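Local coordinates for aspartate-semialdehyde dehydrogenase (Thermus thermophilus, PDB 2YV3) that catalyses the NADPH-dependent reductive dephosphorylation of L-aspartyl-4-phosphate to L-aspartate semialdehyde, an early step towards lysine, methionine and threonine, as a homodimer, at the interface of chains A and B. Coordinates in Å, arbitrary orientation; residue numbers count along the deposited sequence, not the author numbering. Chains: chain A/B, Aspartate-semialdehyde dehydrogenase.

Contact 1: the interface of chains A and B. Residues chain A 271-272, 276, 292, 294; chain B 193-194, 198, 202, 204, 207, 229.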
loop_
_atom_site.group_PDB
_atom_site.type_symbol
_atom_site.label_atom_id
_atom_site.label_comp_id
_atom_site.label_asym_id
_atom_site.label_seq_id
_atom_site.Cartn_x
_atom_site.Cartn_y
_atom_site.Cartn_z
ATOM N N PRO A 271 -0.598 -16.150 -11.243
ATOM C CA PRO A 271 -1.466 -16.342 -10.074
ATOM C C PRO A 271 -1.438 -17.756 -9.493
ATOM O O PRO A 271 -1.092 -17.959 -8.319
ATOM C CB PRO A 271 -2.846 -15.975 -10.610
ATOM C CG PRO A 271 -2.535 -14.922 -11.616
ATOM C CD PRO A 271 -1.330 -15.499 -12.342
ATOM N N GLU A 272 -1.830 -18.716 -10.322
ATOM C CA GLU A 272 -1.860 -20.128 -9.955
ATOM C C GLU A 272 -0.591 -20.514 -9.187
ATOM O O GLU A 272 -0.640 -21.264 -8.203
ATOM C CB GLU A 272 -1.970 -20.991 -11.219
ATOM C CG GLU A 272 -3.110 -20.596 -12.160
ATOM C CD GLU A 272 -3.102 -21.376 -13.479
ATOM O OE1 GLU A 272 -3.475 -22.576 -13.488
ATOM O OE2 GLU A 272 -2.715 -20.783 -14.510
ATOM N N TYR A 276 3.943 -13.170 -8.553
ATOM C CA TYR A 276 3.733 -11.749 -8.831
ATOM C C TYR A 276 4.905 -10.854 -8.314
ATOM O O TYR A 276 5.802 -11.317 -7.599
ATOM C CB TYR A 276 2.401 -11.343 -8.190
ATOM C CG TYR A 276 2.104 -12.154 -6.943
ATOM C CD1 TYR A 276 2.815 -11.929 -5.770
ATOM C CD2 TYR A 276 1.228 -13.249 -6.975
ATOM C CE1 TYR A 276 2.688 -12.771 -4.669
ATOM C CE2 TYR A 276 1.095 -14.108 -5.865
ATOM C CZ TYR A 276 1.843 -13.860 -4.727
ATOM O OH TYR A 276 1.857 -14.732 -3.674
ATOM N N ARG A 292 0.060 -8.996 -11.835
ATOM C CA ARG A 292 -1.347 -8.801 -11.525
ATOM C C ARG A 292 -2.128 -8.113 -12.628
ATOM O O ARG A 292 -3.186 -7.521 -12.388
ATOM C CB ARG A 292 -1.490 -8.050 -10.210
ATOM C CG ARG A 292 -0.993 -8.858 -9.055
ATOM C CD ARG A 292 -1.767 -10.148 -8.935
ATOM N NE ARG A 292 -2.444 -10.180 -7.646
ATOM C CZ ARG A 292 -3.555 -9.515 -7.370
ATOM N NH1 ARG A 292 -4.133 -8.783 -8.304
ATOM N NH2 ARG A 292 -4.047 -9.529 -6.138
ATOM N N ARG A 294 -4.709 -7.395 -14.888
ATOM C CA ARG A 294 -6.073 -7.895 -14.921
ATOM C C ARG A 294 -7.034 -6.904 -15.537
ATOM O O ARG A 294 -6.869 -5.689 -15.399
ATOM C CB ARG A 294 -6.538 -8.288 -13.519
ATOM C CG ARG A 294 -6.598 -7.191 -12.462
ATOM C CD ARG A 294 -6.880 -7.882 -11.119
ATOM N NE ARG A 294 -7.030 -7.025 -9.948
ATOM C CZ ARG A 294 -6.093 -6.219 -9.467
ATOM N NH1 ARG A 294 -4.911 -6.133 -10.059
ATOM N NH2 ARG A 294 -6.340 -5.515 -8.366
ATOM N N PRO B 193 1.224 -8.825 -2.938
ATOM C CA PRO B 193 0.093 -8.512 -3.812
ATOM C C PRO B 193 -0.807 -9.699 -4.086
ATOM O O PRO B 193 -1.137 -9.991 -5.228
ATOM C CB PRO B 193 0.779 -8.023 -5.072
ATOM C CG PRO B 193 1.919 -8.934 -5.166
ATOM C CD PRO B 193 2.453 -8.934 -3.746
ATOM N N HIS B 194 -1.223 -10.353 -3.013
ATOM C CA HIS B 194 -2.048 -11.539 -3.092
ATOM C C HIS B 194 -2.585 -11.728 -1.679
ATOM O O HIS B 194 -1.819 -11.612 -0.731
ATOM C CB HIS B 194 -1.130 -12.693 -3.486
ATOM C CG HIS B 194 -1.824 -14.003 -3.659
ATOM N ND1 HIS B 194 -1.151 -15.204 -3.615
ATOM C CD2 HIS B 194 -3.130 -14.306 -3.834
ATOM C CE1 HIS B 194 -2.017 -16.192 -3.744
ATOM N NE2 HIS B 194 -3.225 -15.674 -3.880
ATOM N N PHE B 198 -7.093 -16.631 -6.028
ATOM C CA PHE B 198 -7.342 -16.068 -7.351
ATOM C C PHE B 198 -8.597 -16.532 -8.075
ATOM O O PHE B 198 -8.920 -17.714 -8.099
ATOM C CB PHE B 198 -6.148 -16.337 -8.252
ATOM C CG PHE B 198 -4.915 -15.615 -7.837
ATOM C CD1 PHE B 198 -4.793 -14.249 -8.057
ATOM C CD2 PHE B 198 -3.875 -16.293 -7.215
ATOM C CE1 PHE B 198 -3.647 -13.564 -7.662
ATOM C CE2 PHE B 198 -2.733 -15.628 -6.820
ATOM C CZ PHE B 198 -2.614 -14.257 -7.041
ATOM N N GLY B 202 -8.857 -12.654 -12.886
ATOM C CA GLY B 202 -7.528 -12.163 -12.580
ATOM C C GLY B 202 -7.436 -11.562 -11.179
ATOM O O GLY B 202 -6.344 -11.352 -10.656
ATOM N N THR B 204 -8.229 -11.429 -6.981
ATOM C CA THR B 204 -8.234 -12.361 -5.871
ATOM C C THR B 204 -9.602 -12.335 -5.160
ATOM O O THR B 204 -10.391 -11.391 -5.317
ATOM C CB THR B 204 -7.094 -12.037 -4.872
ATOM O OG1 THR B 204 -7.276 -10.729 -4.326
ATOM C CG2 THR B 204 -5.748 -12.082 -5.570
ATOM N N GLU B 207 -10.235 -8.974 -3.164
ATOM C CA GLU B 207 -10.755 -7.826 -3.891
ATOM C C GLU B 207 -12.267 -7.969 -4.090
ATOM O O GLU B 207 -13.042 -7.284 -3.446
ATOM C CB GLU B 207 -10.016 -7.727 -5.228
ATOM C CG GLU B 207 -8.946 -8.779 -5.326
ATOM C CD GLU B 207 -7.618 -8.278 -5.854
ATOM O OE1 GLU B 207 -7.526 -7.960 -7.055
ATOM O OE2 GLU B 207 -6.658 -8.209 -5.061
ATOM N N ALA B 229 -5.607 -5.826 -3.329
ATOM C CA ALA B 229 -5.324 -6.197 -1.948
ATOM C C ALA B 229 -3.894 -6.672 -1.700
ATOM O O ALA B 229 -3.411 -7.657 -2.287
ATOM C CB ALA B 229 -6.321 -7.242 -1.486
#
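A:Arg292 meets B:Pro193 and B:Glu207 through a side chain folded twice, at chi2 (-60°) and chi3 (-119°), which turns its guanidinium away from strand 288-295 and into the partner subunit. A:Arg294, in the same strand, instead runs extended from CG to NE, and its tip arrives at the same carboxylate. The result is a worked example of two arginines sharing one acid. NE of A:Arg292 gives a hydrogen bond to the backbone carbonyl O of B:Pro193 (2.8 Å), approaching nearly along the C=O axis, although the oxygen lies tilted from the guanidinium plane and the bond is bent at the hydrogen. In that plane, NH2 of A:Arg292 donates an almost straight bond to the carboxylate OE2 of B:Glu207 (3.1 Å), which it meets from above the carboxylate plane. The hydroxyl OG1 of B:Thr204 reaches OE2 of B:Glu207 from the same face (2.7 Å), so B:Thr204, which also packs its methyl CG2 against the A:Arg292 guanidinium, would help hold the acid. The other oxygen, OE1 of B:Glu207, pairs with NH2 of A:Arg294 in a salt bridge (3.0 Å) without a hydrogen bond, while NH1 of A:Arg294 donates to the carbonyl O of A:Arg292. An alanine in place of A:Arg292 would probably leave the carbonyl of B:Pro193 without this donor and B:Glu207 with one positive partner fewer.

Beside the charges lies an aromatic group. CB of A:Pro271 sits over the centre of the B:Phe198 ring, 3.5 Å from its centroid, while A:Tyr276 CE2 and A:Arg292 NE come to that ring's edge. ND1 of B:His194 donates in its own ring plane to the phenol OH of A:Tyr276 (3.0 Å), and the two rings stand edge-to-face, 65° apart. Charged and aromatic contacts thus clamp chain A's strand 288-295 and the loop residues A:Pro271 and A:Tyr276 to chain B, helping to hold the homodimer together.

Contact 2: the interface of chains A and B. Residues chain A 233-234, 239, 278-280; chain B 189-193.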
loop_
_atom_site.group_PDB
_atom_site.type_symbol
_atom_site.label_atom_id
_atom_site.label_comp_id
_atom_site.label_asym_id
_atom_site.label_seq_id
_atom_site.Cartn_x
_atom_site.Cartn_y
_atom_site.Cartn_z
ATOM N N PRO A 233 6.972 -0.135 5.795
ATOM C CA PRO A 233 8.157 -0.814 6.330
ATOM C C PRO A 233 8.879 -1.733 5.356
ATOM O O PRO A 233 8.723 -2.950 5.387
ATOM C CB PRO A 233 7.608 -1.562 7.548
ATOM C CG PRO A 233 6.412 -0.779 7.916
ATOM C CD PRO A 233 5.787 -0.498 6.576
ATOM N N THR A 234 9.680 -1.132 4.492
ATOM C CA THR A 234 10.448 -1.879 3.522
ATOM C C THR A 234 11.788 -1.187 3.303
ATOM O O THR A 234 11.872 0.028 3.304
ATOM C CB THR A 234 9.660 -2.020 2.223
ATOM O OG1 THR A 234 8.427 -2.676 2.516
ATOM C CG2 THR A 234 10.394 -2.891 1.242
ATOM N N ALA A 239 6.750 -0.156 -4.225
ATOM C CA ALA A 239 5.600 -0.865 -4.784
ATOM C C ALA A 239 4.509 0.136 -5.181
ATOM O O ALA A 239 4.350 1.178 -4.551
ATOM C CB ALA A 239 5.055 -1.839 -3.773
ATOM N N MET A 278 7.252 -8.338 -6.187
ATOM C CA MET A 278 7.442 -8.149 -4.763
ATOM C C MET A 278 8.801 -7.540 -4.411
ATOM O O MET A 278 9.832 -7.904 -4.979
ATOM C CB MET A 278 7.317 -9.480 -4.033
ATOM C CG MET A 278 5.940 -10.026 -3.908
ATOM S SD MET A 278 5.884 -11.410 -2.703
ATOM C CE MET A 278 7.461 -12.286 -3.053
ATOM N N PRO A 279 8.823 -6.600 -3.460
ATOM C CA PRO A 279 10.119 -6.020 -3.104
ATOM C C PRO A 279 11.092 -7.153 -2.703
ATOM O O PRO A 279 12.312 -6.994 -2.685
ATOM C CB PRO A 279 9.771 -5.070 -1.943
ATOM C CG PRO A 279 8.496 -5.607 -1.390
ATOM C CD PRO A 279 7.743 -6.057 -2.622
ATOM N N LEU A 280 10.522 -8.310 -2.402
ATOM C CA LEU A 280 11.304 -9.474 -2.011
ATOM C C LEU A 280 12.314 -9.857 -3.079
ATOM O O LEU A 280 13.445 -10.229 -2.779
ATOM C CB LEU A 280 10.366 -10.659 -1.764
ATOM C CG LEU A 280 11.058 -12.011 -1.628
ATOM C CD1 LEU A 280 12.159 -11.904 -0.558
ATOM C CD2 LEU A 280 10.035 -13.083 -1.265
ATOM N N PHE B 189 9.309 -7.002 6.321
ATOM C CA PHE B 189 9.875 -6.007 5.425
ATOM C C PHE B 189 9.521 -6.237 3.952
ATOM O O PHE B 189 10.387 -6.147 3.089
ATOM C CB PHE B 189 11.390 -5.996 5.589
ATOM C CG PHE B 189 11.845 -5.606 6.967
ATOM C CD1 PHE B 189 11.556 -4.339 7.485
ATOM C CD2 PHE B 189 12.600 -6.484 7.737
ATOM C CE1 PHE B 189 12.022 -3.958 8.736
ATOM C CE2 PHE B 189 13.065 -6.110 8.990
ATOM C CZ PHE B 189 12.779 -4.844 9.488
ATOM N N ASN B 190 8.251 -6.482 3.654
ATOM C CA ASN B 190 7.855 -6.752 2.277
ATOM C C ASN B 190 6.346 -6.594 2.059
ATOM O O ASN B 190 5.582 -6.556 3.015
ATOM C CB ASN B 190 8.295 -8.179 1.949
ATOM C CG ASN B 190 7.864 -8.630 0.586
ATOM O OD1 ASN B 190 8.280 -8.071 -0.422
ATOM N ND2 ASN B 190 7.033 -9.665 0.543
ATOM N N VAL B 191 5.919 -6.477 0.808
ATOM C CA VAL B 191 4.491 -6.382 0.500
ATOM C C VAL B 191 4.152 -7.579 -0.377
ATOM O O VAL B 191 4.942 -7.952 -1.241
ATOM C CB VAL B 191 4.100 -5.092 -0.292
ATOM C CG1 VAL B 191 3.804 -3.970 0.649
ATOM C CG2 VAL B 191 5.197 -4.707 -1.253
ATOM N N ILE B 192 2.983 -8.168 -0.157
ATOM C CA ILE B 192 2.542 -9.337 -0.913
ATOM C C ILE B 192 1.204 -9.032 -1.596
ATOM O O ILE B 192 0.171 -8.990 -0.935
ATOM C CB ILE B 192 2.395 -10.558 0.036
ATOM C CG1 ILE B 192 3.749 -10.843 0.694
ATOM C CG2 ILE B 192 1.926 -11.786 -0.733
ATOM C CD1 ILE B 192 3.672 -11.675 1.902
ATOM N N PRO B 193 1.224 -8.825 -2.938
ATOM C CA PRO B 193 0.093 -8.512 -3.812
ATOM C C PRO B 193 -0.807 -9.699 -4.086
ATOM O O PRO B 193 -1.137 -9.991 -5.228
ATOM C CB PRO B 193 0.779 -8.023 -5.072
ATOM C CG PRO B 193 1.919 -8.934 -5.166
ATOM C CD PRO B 193 2.453 -8.934 -3.746
#
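A:Pro279 lies obliquely across the side chain of B:Asn190 and at about a right angle to that of B:Val191, and around these crossings the other side chains are grouped. The patch illustrates how a stretch of loop, B:Phe189 to B:Pro193, can be held largely by shape. The carboxamide of B:Asn190 is carried towards chain A by a CG anti to the backbone N (chi1 176°), and it reaches the start of helix 279-282. There CG of B:Asn190 lies 3.7 Å from CG of A:Pro279, and the side of A:Leu280, through CB, borders the same amide at 4.0 Å from CG of B:Asn190. The amide oxygen OD1 also comes near the backbone N of A:Leu280, but that N-H points away and no hydrogen bond forms.

A:Met278 runs across B:Asn190 at about a right angle, with its sulphur SD on the ND2 side of the amide. The same side chain crosses B:Pro193 at a similar angle, CG of A:Met278 lying 3.7 Å from CD of the B:Pro193 ring. CG2 of B:Val191 fits between the A:Pro279 ring and the methyl CB of A:Ala239 in strand 237-246. A:Pro233 and A:Thr234 border B:Phe189 mainly at its backbone: the methyl CG2 of A:Thr234 rests 3.7 Å from the carbonyl O of B:Phe189.

Contact 1 and contact 2 have centres about 15 Å apart and share B:Pro193, so a continuous run of chain B loop passes from one to the other. Chain A answers with neighbouring pieces: A:Tyr276 serves contact 1 and A:Met278 contact 2. Contact 1 supplies charge and aromatic pairing, contact 2 mostly apolar fit. The centre of contact 2 lies about 7 Å from A:His238, the predicted proton acceptor, which suggests that dimer formation may help shape the surroundings of the active site. Two-fold symmetry repeats both contacts with the chains exchanged, so each subunit gives both sides of each contact.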